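Side-chain contacts in zinc transport protein ZntB (Vibrio parahaemolyticus RIMD 2210633, PDB 3CK6), which probably takes up zinc ions as a zinc-proton symporter of the CorA family, with a funnel-shaped homopentameric cytoplasmic domain: residues Val57-Ala62 with Asn76-Leu81; Glu158-Phe163 with Ile174-Ala179; Met119-Ala124 with Asn139-Gly144; Gly147-Tyr152 with Thr220-Thr225. The protein carries 1 engineered substitution. All blocks are in the same frame, centred on the assembly; numbering follows the deposited sequence.

Overall arrangement
Contact 1 closes the first loop from the N terminus. It ties helix 54-60 to strand 77-83 of the mixed sheet. Contact 3 follows in series and joins helix 116-126 to the long helix 134-161. Contact 4 then closes a much longer loop, from helix 134-161 to helix 209-246. Contact 2 falls within that loop and links the end of helix 134-161 to the start of helix 173-199. Helix 134-161 thus serves contacts 2, 3 and 4. Contacts 1 and 3 touch through Leu-81 and Ile-142. A salt bridge from Glu-120 to Lys-148 joins contacts 3 and 4. Contacts 1 and 2 lie about 34 Å apart between centres.

Contact 1 of 4, residues Val57-Ala62 with Asn76-Leu81; sequences VDHLLA and NFMLIL
His-59 and Leu-60 of helix 54-60 meet Met-78 of strand 77-83, which is present as selenomethionine. His-59 comes first. Its CG is roughly anti to the backbone N (chi1 -155°), which turns the ring toward Met-78. Atom ND1 of His-59 lies 3.8 Å from SE of Met-78. The selenium sits at the ring edge, close to the ring plane, 4.9 Å from the ring centroid of His-59. This is a Met-aromatic contact at the ring edge, with selenium in place of sulfur, and no hydrogen bond crosses between the segments. CD1 of Ile-80 also approaches ND1 of His-59, at 4.2 Å and obliquely to the ring. The same ring meets His-70 of this chain and stacks on Phe-214 of a second subunit, so His-59 links the helix-strand contact to the pentamer interface.

The elements joined here belong to the alpha/beta part of the cytoplasmic domain, where helix 54-60 packs on the mixed sheet. Strand 77-83 lies in that sheet between strands 68-71 and 96-103. On its other side, Leu-79 and Leu-81 touch the long helices 134-161 and 173-199.

Leu-60 follows along the helix. The methyl CE of Met-78 fits against two of its atoms, with CB of Leu-60 and CD1 of Leu-60 each 3.8 Å from CE. The Met-78 chain is extended up to SE and then bends at chi3 (-61°), which turns the methyl onto Leu-60 while SE remains beside His-59. CD1 of Leu-60 also lies 4.0 Å from SE of Met-78. On the helix side, Leu-60 packs on Leu-47 of helix 43-49.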
loop_
_atom_site.group_PDB
_atom_site.type_symbol
_atom_site.label_atom_id
_atom_site.label_comp_id
_atom_site.label_asym_id
_atom_site.label_seq_id
_atom_site.Cartn_x
_atom_site.Cartn_y
_atom_site.Cartn_z
ATOM N N VAL E 57 -6.351 32.925 -5.303
ATOM C CA VAL E 57 -5.240 33.830 -5.023
ATOM C C VAL E 57 -4.592 33.499 -3.652
ATOM O O VAL E 57 -3.365 33.370 -3.563
ATOM C CB VAL E 57 -5.669 35.325 -5.101
ATOM C CG1 VAL E 57 -4.516 36.227 -4.714
ATOM C CG2 VAL E 57 -6.143 35.674 -6.523
ATOM N N ASP E 58 -5.416 33.359 -2.604
ATOM C CA ASP E 58 -4.929 32.975 -1.256
ATOM C C ASP E 58 -4.081 31.708 -1.340
ATOM O O ASP E 58 -2.998 31.631 -0.739
ATOM C CB ASP E 58 -6.091 32.684 -0.298
ATOM C CG ASP E 58 -6.885 33.928 0.108
ATOM O OD1 ASP E 58 -6.482 35.084 -0.180
ATOM O OD2 ASP E 58 -7.944 33.732 0.749
ATOM N N HIS E 59 -4.569 30.698 -2.067
ATOM C CA HIS E 59 -3.806 29.453 -2.151
ATOM C C HIS E 59 -2.510 29.651 -2.917
ATOM O O HIS E 59 -1.447 29.163 -2.491
ATOM C CB HIS E 59 -4.613 28.281 -2.723
ATOM C CG HIS E 59 -4.108 26.933 -2.278
ATOM N ND1 HIS E 59 -3.612 25.991 -3.157
ATOM C CD2 HIS E 59 -4.022 26.376 -1.048
ATOM C CE1 HIS E 59 -3.250 24.909 -2.487
ATOM N NE2 HIS E 59 -3.496 25.116 -1.206
ATOM N N LEU E 60 -2.594 30.403 -4.021
ATOM C CA LEU E 60 -1.429 30.691 -4.875
ATOM C C LEU E 60 -0.307 31.427 -4.142
ATOM O O LEU E 60 0.869 31.159 -4.373
ATOM C CB LEU E 60 -1.842 31.509 -6.102
ATOM C CG LEU E 60 -0.815 31.619 -7.240
ATOM C CD1 LEU E 60 -0.741 30.329 -8.057
ATOM C CD2 LEU E 60 -1.107 32.815 -8.141
ATOM N N LEU E 61 -0.688 32.373 -3.290
ATOM C CA LEU E 61 0.257 33.248 -2.630
ATOM C C LEU E 61 0.544 32.827 -1.178
ATOM O O LEU E 61 1.180 33.574 -0.439
ATOM C CB LEU E 61 -0.254 34.703 -2.666
ATOM C CG LEU E 61 -0.590 35.340 -4.029
ATOM C CD1 LEU E 61 -1.034 36.770 -3.826
ATOM C CD2 LEU E 61 0.585 35.266 -5.005
ATOM N N ALA E 62 0.057 31.657 -0.762
ATOM C CA ALA E 62 0.144 31.235 0.642
ATOM C C ALA E 62 1.604 31.094 1.077
ATOM O O ALA E 62 2.476 30.851 0.246
ATOM C CB ALA E 62 -0.598 29.908 0.838
ATOM N N ASN E 76 -9.388 26.170 -16.549
ATOM C CA ASN E 76 -8.353 26.705 -15.663
ATOM C C ASN E 76 -7.830 25.663 -14.696
ATOM O O ASN E 76 -8.526 24.690 -14.348
ATOM C CB ASN E 76 -8.864 27.922 -14.860
ATOM C CG ASN E 76 -9.513 28.981 -15.756
ATOM O OD1 ASN E 76 -9.097 29.177 -16.891
ATOM N ND2 ASN E 76 -10.538 29.647 -15.248
ATOM N N PHE E 77 -6.595 25.868 -14.277
ATOM C CA PHE E 77 -6.029 25.040 -13.218
ATOM C C PHE E 77 -4.909 25.750 -12.503
ATOM O O PHE E 77 -4.406 26.787 -12.975
ATOM C CB PHE E 77 -5.570 23.655 -13.749
ATOM C CG PHE E 77 -4.415 23.690 -14.726
ATOM C CD1 PHE E 77 -3.099 23.908 -14.290
ATOM C CD2 PHE E 77 -4.635 23.412 -16.078
ATOM C CE1 PHE E 77 -2.012 23.901 -15.209
ATOM C CE2 PHE E 77 -3.560 23.396 -16.999
ATOM C CZ PHE E 77 -2.260 23.641 -16.579
HETATM N N MSE E 78 -4.532 25.191 -11.354
HETATM C CA MSE E 78 -3.295 25.590 -10.668
HETATM C C MSE E 78 -2.380 24.400 -10.609
HETATM O O MSE E 78 -2.822 23.307 -10.268
HETATM C CB MSE E 78 -3.570 26.058 -9.240
HETATM C CG MSE E 78 -2.310 26.558 -8.472
HETATM SE SE MSE E 78 -2.837 27.198 -6.673
HETATM C CE MSE E 78 -3.996 28.567 -7.184
ATOM N N LEU E 79 -1.106 24.633 -10.907
ATOM C CA LEU E 79 -0.059 23.633 -10.754
ATOM C C LEU E 79 1.086 24.191 -9.911
ATOM O O LEU E 79 1.681 25.229 -10.221
ATOM C CB LEU E 79 0.496 23.203 -12.117
ATOM C CG LEU E 79 1.556 22.108 -12.118
ATOM C CD1 LEU E 79 0.990 20.763 -11.619
ATOM C CD2 LEU E 79 2.124 21.974 -13.525
ATOM N N ILE E 80 1.392 23.473 -8.845
ATOM C CA ILE E 80 2.470 23.855 -7.957
ATOM C C ILE E 80 3.576 22.838 -8.036
ATOM O O ILE E 80 3.305 21.643 -7.952
ATOM C CB ILE E 80 1.939 24.021 -6.493
ATOM C CG1 ILE E 80 0.887 25.140 -6.473
ATOM C CG2 ILE E 80 3.114 24.268 -5.508
ATOM C CD1 ILE E 80 0.051 25.252 -5.181
ATOM N N LEU E 81 4.823 23.324 -8.155
ATOM C CA LEU E 81 6.005 22.495 -8.307
ATOM C C LEU E 81 7.161 23.016 -7.469
ATOM O O LEU E 81 7.152 24.157 -7.021
ATOM C CB LEU E 81 6.458 22.448 -9.778
ATOM C CG LEU E 81 5.414 21.944 -10.784
ATOM C CD1 LEU E 81 5.938 22.200 -12.179
ATOM C CD2 LEU E 81 5.064 20.441 -10.587
#

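Contact 2 of 4, residues Glu158-Phe163 with Ile174-Ala179; sequences ETLNEF and IAAQKA
Leu-160, in the C-terminal part of helix 134-161, reaches Ala-176 in the first turns of helix 173-199. Its CB does not aim straight at the other helix. The chain first leaves CB for CG with chi1 at -91°, away from the usual staggered position. From CG the branch turns toward Ala-176, and chi2 of 42° sets the two methyls. CD1, not CD2, is the branch that meets Ala-176, with CD1 of Leu-160 3.8 Å from CB of Ala-176.

Thr-159 adds a second, looser touch from one residue earlier. Its methyl CG2 lies 4.3 Å from the same CB of Ala-176. One small methyl therefore receives two side chains. The hydroxyl OG1 of Thr-159 instead makes a weak hydrogen bond to the carbonyl of Thr-155, one turn back in its own helix. No hydrogen bond crosses between the segments, and the contact is apolar. The small side chain of Ala-176 lets the backbones come close: CA of Thr-159 is 7.3 Å from CA of Ala-176. One face of the Phe-163 ring lies on CA of Leu-160, 3.8 Å from the ring plane.

Helix 209-246 borders both segments: Leu-160 touches Tyr-229 and Glu-232, and Gln-177 touches Leu-230 and Val-233. A second subunit approaches helix 173-199, where its Leu-235 packs on Gln-177 and Lys-178. The contact thus joins two successive long helices of the domain, close to their connecting loop.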
loop_
_atom_site.group_PDB
_atom_site.type_symbol
_atom_site.label_atom_id
_atom_site.label_comp_id
_atom_site.label_asym_id
_atom_site.label_seq_id
_atom_site.Cartn_x
_atom_site.Cartn_y
_atom_site.Cartn_z
ATOM N N GLU E 158 27.944 11.255 -6.283
ATOM C CA GLU E 158 29.398 11.456 -6.070
ATOM C C GLU E 158 29.829 11.203 -4.630
ATOM O O GLU E 158 30.851 10.559 -4.371
ATOM C CB GLU E 158 29.804 12.893 -6.412
ATOM C CG GLU E 158 29.807 13.259 -7.884
ATOM C CD GLU E 158 30.971 14.173 -8.233
ATOM O OE1 GLU E 158 31.947 14.223 -7.443
ATOM O OE2 GLU E 158 30.911 14.835 -9.298
ATOM N N THR E 159 29.063 11.759 -3.699
ATOM C CA THR E 159 29.292 11.577 -2.275
ATOM C C THR E 159 29.220 10.087 -1.947
ATOM O O THR E 159 30.134 9.543 -1.312
ATOM C CB THR E 159 28.264 12.391 -1.443
ATOM O OG1 THR E 159 28.451 13.783 -1.703
ATOM C CG2 THR E 159 28.416 12.148 0.059
ATOM N N LEU E 160 28.152 9.443 -2.414
ATOM C CA LEU E 160 27.868 8.026 -2.153
ATOM C C LEU E 160 28.943 7.086 -2.700
ATOM O O LEU E 160 29.463 6.236 -1.963
ATOM C CB LEU E 160 26.471 7.640 -2.688
ATOM C CG LEU E 160 25.245 7.762 -1.760
ATOM C CD1 LEU E 160 25.259 9.033 -0.923
ATOM C CD2 LEU E 160 23.940 7.655 -2.537
ATOM N N ASN E 161 29.289 7.253 -3.976
ATOM C CA ASN E 161 30.314 6.422 -4.617
ATOM C C ASN E 161 31.666 6.493 -3.908
ATOM O O ASN E 161 32.488 5.581 -4.040
ATOM C CB ASN E 161 30.487 6.784 -6.098
ATOM C CG ASN E 161 29.285 6.385 -6.965
ATOM O OD1 ASN E 161 28.379 5.658 -6.532
ATOM N ND2 ASN E 161 29.288 6.854 -8.210
ATOM N N GLU E 162 31.883 7.568 -3.152
ATOM C CA GLU E 162 33.145 7.779 -2.449
ATOM C C GLU E 162 33.145 7.268 -0.999
ATOM O O GLU E 162 34.174 7.354 -0.314
ATOM C CB GLU E 162 33.578 9.251 -2.539
ATOM C CG GLU E 162 33.967 9.662 -3.968
ATOM C CD GLU E 162 34.355 11.130 -4.114
ATOM O OE1 GLU E 162 35.265 11.415 -4.928
ATOM O OE2 GLU E 162 33.750 11.995 -3.437
ATOM N N PHE E 163 32.007 6.727 -0.542
ATOM C CA PHE E 163 31.938 6.076 0.778
ATOM C C PHE E 163 32.954 4.955 0.837
ATOM O O PHE E 163 32.948 4.052 -0.004
ATOM C CB PHE E 163 30.557 5.473 1.080
ATOM C CG PHE E 163 29.477 6.484 1.364
ATOM C CD1 PHE E 163 29.789 7.775 1.795
ATOM C CD2 PHE E 163 28.129 6.126 1.226
ATOM C CE1 PHE E 163 28.776 8.707 2.060
ATOM C CE2 PHE E 163 27.110 7.048 1.486
ATOM C CZ PHE E 163 27.437 8.340 1.900
ATOM N N ILE E 174 25.523 11.182 6.656
ATOM C CA ILE E 174 24.505 11.870 7.436
ATOM C C ILE E 174 24.034 13.077 6.623
ATOM O O ILE E 174 22.832 13.307 6.505
ATOM C CB ILE E 174 24.996 12.311 8.840
ATOM C CG1 ILE E 174 25.295 11.098 9.758
ATOM C CG2 ILE E 174 23.998 13.286 9.486
ATOM C CD1 ILE E 174 24.083 10.202 10.127
ATOM N N ALA E 175 24.990 13.815 6.049
ATOM C CA ALA E 175 24.690 14.980 5.208
ATOM C C ALA E 175 23.877 14.573 3.982
ATOM O O ALA E 175 22.916 15.255 3.624
ATOM C CB ALA E 175 25.962 15.679 4.781
ATOM N N ALA E 176 24.263 13.463 3.354
ATOM C CA ALA E 176 23.593 12.984 2.144
ATOM C C ALA E 176 22.142 12.586 2.405
ATOM O O ALA E 176 21.251 12.942 1.642
ATOM C CB ALA E 176 24.360 11.828 1.536
ATOM N N GLN E 177 21.914 11.863 3.491
ATOM C CA GLN E 177 20.574 11.431 3.846
ATOM C C GLN E 177 19.645 12.595 4.187
ATOM O O GLN E 177 18.469 12.568 3.821
ATOM C CB GLN E 177 20.595 10.435 4.998
ATOM C CG GLN E 177 19.582 9.288 4.774
ATOM C CD GLN E 177 18.701 9.030 5.983
ATOM O OE1 GLN E 177 17.481 8.821 5.850
ATOM N NE2 GLN E 177 19.306 9.051 7.173
ATOM N N LYS E 178 20.172 13.594 4.904
ATOM C CA LYS E 178 19.425 14.818 5.172
ATOM C C LYS E 178 18.998 15.479 3.861
ATOM O O LYS E 178 17.857 15.935 3.725
ATOM C CB LYS E 178 20.241 15.803 6.026
ATOM C CG LYS E 178 19.612 17.217 6.153
ATOM C CD LYS E 178 18.222 17.236 6.842
ATOM C CE LYS E 178 18.324 17.309 8.368
ATOM N NZ LYS E 178 18.778 18.644 8.872
ATOM N N ALA E 179 19.924 15.540 2.911
ATOM C CA ALA E 179 19.638 16.116 1.610
ATOM C C ALA E 179 18.550 15.330 0.894
ATOM O O ALA E 179 17.608 15.920 0.370
ATOM C CB ALA E 179 20.909 16.191 0.780
#

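Contact 3 of 4, residues Met119-Ala124 with Asn139-Gly144; sequences MEIRQA and NQIIEG
Helix 116-126 packs here against the early part of helix 134-161, the first of the long helices that extend from the alpha/beta part of this CorA-family domain. Ile-121 is the residue that fills the contact. It projects between Gln-140 and Ile-141, and its CA lies 7.5 Å from CA of Gln-140.

CG1 of Ile-121 is anti to the carbonyl carbon (chi1 -64°), and the chain runs on extended to CD1. This carries CD1 up to the backbone of the other helix. CD1 of Ile-121 lies 3.7 Å from the carbonyl carbon C of Gln-140 and 3.7 Å from N of Ile-141, so it covers the peptide link between them. Two side-chain atoms also touch the methyl. CB of Gln-140 is 3.8 Å from CD1 of Ile-121, and CG1 of Ile-141 is 3.9 Å from that same CD1.

The Gln-140 side chain crosses Ile-121 at a slant and is extended beyond CG. Its amide oxygen OE1 comes to 3.7 Å from CG1 of Ile-121, a van der Waals contact. Pro-131, in the loop joining the two helices, touches both Ile-121 and Gln-140.

No hydrogen bond or ion pair links the two segments directly. Across the segments the contact is van der Waals only, made by Ile-121 on a helical peptide and on the side chains of Gln-140 and Ile-141. A salt bridge from Glu-120 to Lys-148, one residue past Gly-147 on helix 134-161, adds a charged tie between the same two helices nearby.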
loop_
_atom_site.group_PDB
_atom_site.type_symbol
_atom_site.label_atom_id
_atom_site.label_comp_id
_atom_site.label_asym_id
_atom_site.label_seq_id
_atom_site.Cartn_x
_atom_site.Cartn_y
_atom_site.Cartn_z
HETATM N N MSE E 119 15.077 30.535 -15.969
HETATM C CA MSE E 119 16.094 31.390 -16.600
HETATM C C MSE E 119 16.526 30.882 -17.966
HETATM O O MSE E 119 16.655 31.664 -18.907
HETATM C CB MSE E 119 17.358 31.515 -15.724
HETATM C CG MSE E 119 17.103 32.118 -14.387
HETATM SE SE MSE E 119 18.738 32.304 -13.403
HETATM C CE MSE E 119 18.038 31.855 -11.665
ATOM N N GLU E 120 16.761 29.577 -18.068
ATOM C CA GLU E 120 17.210 28.970 -19.334
ATOM C C GLU E 120 16.132 29.098 -20.421
ATOM O O GLU E 120 16.446 29.390 -21.575
ATOM C CB GLU E 120 17.721 27.537 -19.111
ATOM C CG GLU E 120 19.107 27.597 -18.388
ATOM C CD GLU E 120 19.687 26.267 -17.884
ATOM O OE1 GLU E 120 19.162 25.170 -18.183
ATOM O OE2 GLU E 120 20.715 26.343 -17.162
ATOM N N ILE E 121 14.870 28.955 -20.035
ATOM C CA ILE E 121 13.755 29.167 -20.978
ATOM C C ILE E 121 13.664 30.622 -21.416
ATOM O O ILE E 121 13.594 30.904 -22.609
ATOM C CB ILE E 121 12.408 28.641 -20.407
ATOM C CG1 ILE E 121 12.481 27.111 -20.221
ATOM C CG2 ILE E 121 11.232 29.080 -21.298
ATOM C CD1 ILE E 121 11.526 26.546 -19.180
ATOM N N ARG E 122 13.714 31.535 -20.445
ATOM C CA ARG E 122 13.778 32.979 -20.707
ATOM C C ARG E 122 14.950 33.381 -21.644
ATOM O O ARG E 122 14.774 34.194 -22.558
ATOM C CB ARG E 122 13.824 33.740 -19.376
ATOM C CG ARG E 122 12.491 33.678 -18.532
ATOM C CD ARG E 122 12.759 34.198 -17.107
ATOM N NE ARG E 122 13.027 35.630 -17.168
ATOM C CZ ARG E 122 13.622 36.363 -16.234
ATOM N NH1 ARG E 122 14.041 35.818 -15.099
ATOM N NH2 ARG E 122 13.793 37.662 -16.462
ATOM N N GLN E 123 16.126 32.789 -21.440
ATOM C CA GLN E 123 17.280 33.021 -22.339
ATOM C C GLN E 123 17.024 32.533 -23.783
ATOM O O GLN E 123 17.311 33.251 -24.736
ATOM C CB GLN E 123 18.560 32.409 -21.757
ATOM C CG GLN E 123 18.979 33.100 -20.447
ATOM C CD GLN E 123 20.339 32.677 -19.897
ATOM O OE1 GLN E 123 20.990 31.745 -20.402
ATOM N NE2 GLN E 123 20.775 33.369 -18.845
ATOM N N ALA E 124 16.458 31.337 -23.919
ATOM C CA ALA E 124 16.096 30.758 -25.207
ATOM C C ALA E 124 15.069 31.622 -25.968
ATOM O O ALA E 124 15.230 31.876 -27.173
ATOM C CB ALA E 124 15.571 29.339 -25.003
ATOM N N ASN E 139 5.531 22.289 -20.536
ATOM C CA ASN E 139 6.336 21.069 -20.684
ATOM C C ASN E 139 7.806 21.332 -20.393
ATOM O O ASN E 139 8.450 20.574 -19.660
ATOM C CB ASN E 139 6.128 20.518 -22.109
ATOM C CG ASN E 139 6.563 19.048 -22.270
ATOM O OD1 ASN E 139 6.197 18.422 -23.265
ATOM N ND2 ASN E 139 7.367 18.506 -21.325
ATOM N N GLN E 140 8.341 22.422 -20.936
ATOM C CA GLN E 140 9.746 22.785 -20.694
ATOM C C GLN E 140 10.019 23.189 -19.247
ATOM O O GLN E 140 11.088 22.899 -18.722
ATOM C CB GLN E 140 10.196 23.897 -21.631
ATOM C CG GLN E 140 10.372 23.448 -23.086
ATOM C CD GLN E 140 11.096 24.479 -23.937
ATOM O OE1 GLN E 140 11.666 25.450 -23.421
ATOM N NE2 GLN E 140 11.064 24.284 -25.257
ATOM N N ILE E 141 9.068 23.852 -18.601
ATOM C CA ILE E 141 9.215 24.169 -17.170
ATOM C C ILE E 141 9.332 22.878 -16.341
ATOM O O ILE E 141 10.264 22.720 -15.533
ATOM C CB ILE E 141 8.052 25.061 -16.640
ATOM C CG1 ILE E 141 8.070 26.437 -17.333
ATOM C CG2 ILE E 141 8.141 25.225 -15.081
ATOM C CD1 ILE E 141 6.777 27.271 -17.129
ATOM N N ILE E 142 8.397 21.952 -16.564
ATOM C CA ILE E 142 8.369 20.670 -15.858
ATOM C C ILE E 142 9.679 19.900 -16.106
ATOM O O ILE E 142 10.369 19.508 -15.156
ATOM C CB ILE E 142 7.084 19.849 -16.228
ATOM C CG1 ILE E 142 5.831 20.535 -15.677
ATOM C CG2 ILE E 142 7.166 18.427 -15.708
ATOM C CD1 ILE E 142 4.542 20.095 -16.343
ATOM N N GLU E 143 10.049 19.710 -17.377
ATOM C CA GLU E 143 11.285 19.000 -17.693
ATOM C C GLU E 143 12.550 19.751 -17.245
ATOM O O GLU E 143 13.547 19.121 -16.869
ATOM C CB GLU E 143 11.382 18.650 -19.180
ATOM C CG GLU E 143 10.395 17.571 -19.626
ATOM C CD GLU E 143 10.878 16.133 -19.341
ATOM O OE1 GLU E 143 11.386 15.856 -18.223
ATOM O OE2 GLU E 143 10.724 15.261 -20.244
ATOM N N GLY E 144 12.522 21.080 -17.307
ATOM C CA GLY E 144 13.671 21.868 -16.854
ATOM C C GLY E 144 13.941 21.627 -15.370
ATOM O O GLY E 144 15.079 21.394 -14.975
#

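Contact 4 of 4, residues Gly147-Tyr152 with Thr220-Thr225; sequences GKIDLY and TRINET
Asp-150 and Arg-221 form a two-pronged salt bridge between helix 134-161 and helix 209-246. Arg-221 meets the carboxylate end-on. NH1 of Arg-221 donates to OD2 of Asp-150 at 2.7 Å, and NH2 of Arg-221 donates to OD1 of Asp-150 at 2.9 Å. Both bonds are nearly straight. OD2 uses its syn lone pair. OD1 is also met on its syn side, but 25° out of the carboxylate plane. The two flat groups are nearly coplanar, 28° apart, and the paired bonds restrict their rotation.

Apolar contacts lie beside the bridge. CG1 of Ile-222 is 3.5 Å from OD1 of Asp-150, so the isoleucine lines one side of the acid. CG2 of Ile-222 meets CG2 of Ile-149 at 3.8 Å, with the two side chains crossing at about a right angle.

The Arg-221 chain is extended to CG and CD, then bends at chi3, which brings the guanidinium round to the acid. Farther out, Ile-149 packs on Ile-187 of helix 173-199, and Ile-222 on Asn-146 and Leu-153. Glu-64 of a third subunit touches Arg-221.

The two helix segments run nearly parallel, 20° apart with axes 10.8 Å from each other. This is side-by-side packing of two long helices within one subunit of the funnel-shaped homopentamer formed by this CorA-family domain.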
loop_
_atom_site.group_PDB
_atom_site.type_symbol
_atom_site.label_atom_id
_atom_site.label_comp_id
_atom_site.label_asym_id
_atom_site.label_seq_id
_atom_site.Cartn_x
_atom_site.Cartn_y
_atom_site.Cartn_z
ATOM N N GLY E 147 15.379 18.127 -14.927
ATOM C CA GLY E 147 16.784 18.195 -15.335
ATOM C C GLY E 147 17.707 18.726 -14.239
ATOM O O GLY E 147 18.769 18.157 -13.974
ATOM N N LYS E 148 17.315 19.820 -13.598
ATOM C CA LYS E 148 18.139 20.365 -12.500
ATOM C C LYS E 148 18.156 19.504 -11.232
ATOM O O LYS E 148 19.169 19.465 -10.526
ATOM C CB LYS E 148 17.751 21.823 -12.187
ATOM C CG LYS E 148 17.832 22.765 -13.405
ATOM C CD LYS E 148 19.216 22.757 -14.037
ATOM C CE LYS E 148 19.278 23.691 -15.230
ATOM N NZ LYS E 148 20.664 23.784 -15.803
ATOM N N ILE E 149 17.047 18.820 -10.945
ATOM C CA ILE E 149 17.021 17.865 -9.828
ATOM C C ILE E 149 17.979 16.703 -10.126
ATOM O O ILE E 149 18.781 16.313 -9.257
ATOM C CB ILE E 149 15.596 17.329 -9.524
ATOM C CG1 ILE E 149 14.709 18.448 -8.950
ATOM C CG2 ILE E 149 15.678 16.171 -8.520
ATOM C CD1 ILE E 149 13.202 18.154 -8.961
ATOM N N ASP E 150 17.926 16.179 -11.354
ATOM C CA ASP E 150 18.891 15.162 -11.781
ATOM C C ASP E 150 20.327 15.614 -11.548
ATOM O O ASP E 150 21.118 14.853 -11.014
ATOM C CB ASP E 150 18.716 14.796 -13.263
ATOM C CG ASP E 150 17.731 13.653 -13.476
ATOM O OD1 ASP E 150 17.665 12.755 -12.608
ATOM O OD2 ASP E 150 17.029 13.644 -14.528
ATOM N N LEU E 151 20.659 16.846 -11.949
ATOM C CA LEU E 151 22.025 17.363 -11.809
ATOM C C LEU E 151 22.445 17.387 -10.351
ATOM O O LEU E 151 23.570 17.001 -10.031
ATOM C CB LEU E 151 22.200 18.765 -12.431
ATOM C CG LEU E 151 22.497 18.842 -13.938
ATOM C CD1 LEU E 151 22.134 20.211 -14.522
ATOM C CD2 LEU E 151 23.968 18.473 -14.283
ATOM N N TYR E 152 21.542 17.825 -9.471
ATOM C CA TYR E 152 21.825 17.805 -8.038
ATOM C C TYR E 152 22.009 16.379 -7.511
ATOM O O TYR E 152 22.944 16.107 -6.753
ATOM C CB TYR E 152 20.752 18.554 -7.242
ATOM C CG TYR E 152 20.946 18.502 -5.743
ATOM C CD1 TYR E 152 22.025 19.142 -5.132
ATOM C CD2 TYR E 152 20.041 17.819 -4.933
ATOM C CE1 TYR E 152 22.195 19.084 -3.752
ATOM C CE2 TYR E 152 20.202 17.767 -3.554
ATOM C CZ TYR E 152 21.271 18.395 -2.975
ATOM O OH TYR E 152 21.419 18.332 -1.603
ATOM N N THR E 220 9.234 9.981 -12.096
ATOM C CA THR E 220 9.135 8.646 -11.488
ATOM C C THR E 220 10.534 8.060 -11.317
ATOM O O THR E 220 10.872 7.591 -10.230
ATOM C CB THR E 220 8.256 7.713 -12.334
ATOM O OG1 THR E 220 6.973 8.318 -12.487
ATOM C CG2 THR E 220 8.089 6.327 -11.675
ATOM N N ARG E 221 11.344 8.126 -12.378
ATOM C CA ARG E 221 12.755 7.706 -12.301
ATOM C C ARG E 221 13.506 8.421 -11.170
ATOM O O ARG E 221 14.240 7.779 -10.398
ATOM C CB ARG E 221 13.483 7.903 -13.634
ATOM C CG ARG E 221 15.043 7.691 -13.514
ATOM C CD ARG E 221 15.700 7.906 -14.918
ATOM N NE ARG E 221 15.418 9.245 -15.436
ATOM C CZ ARG E 221 15.931 10.380 -14.954
ATOM N NH1 ARG E 221 15.584 11.539 -15.497
ATOM N NH2 ARG E 221 16.781 10.369 -13.930
ATOM N N ILE E 222 13.334 9.747 -11.077
ATOM C CA ILE E 222 13.937 10.521 -9.977
ATOM C C ILE E 222 13.575 9.954 -8.600
ATOM O O ILE E 222 14.484 9.700 -7.772
ATOM C CB ILE E 222 13.647 12.047 -10.110
ATOM C CG1 ILE E 222 14.339 12.590 -11.382
ATOM C CG2 ILE E 222 14.011 12.823 -8.799
ATOM C CD1 ILE E 222 13.998 14.041 -11.738
ATOM N N ASN E 223 12.281 9.731 -8.360
ATOM C CA ASN E 223 11.802 9.162 -7.090
ATOM C C ASN E 223 12.418 7.799 -6.787
ATOM O O ASN E 223 12.837 7.554 -5.663
ATOM C CB ASN E 223 10.268 9.075 -7.043
ATOM C CG ASN E 223 9.632 10.358 -6.559
ATOM O OD1 ASN E 223 9.720 10.695 -5.385
ATOM N ND2 ASN E 223 9.010 11.102 -7.469
ATOM N N GLU E 224 12.500 6.934 -7.787
ATOM C CA GLU E 224 13.151 5.635 -7.612
ATOM C C GLU E 224 14.636 5.735 -7.307
ATOM O O GLU E 224 15.147 4.950 -6.535
ATOM C CB GLU E 224 12.923 4.726 -8.810
ATOM C CG GLU E 224 11.429 4.436 -9.003
ATOM C CD GLU E 224 11.083 3.744 -10.312
ATOM O OE1 GLU E 224 11.891 3.732 -11.289
ATOM O OE2 GLU E 224 9.950 3.210 -10.354
ATOM N N THR E 225 15.314 6.690 -7.936
ATOM C CA THR E 225 16.735 6.923 -7.705
ATOM C C THR E 225 16.994 7.388 -6.270
ATOM O O THR E 225 17.926 6.905 -5.606
ATOM C CB THR E 225 17.306 7.929 -8.722
ATOM O OG1 THR E 225 17.436 7.270 -9.976
ATOM C CG2 THR E 225 18.708 8.361 -8.294
#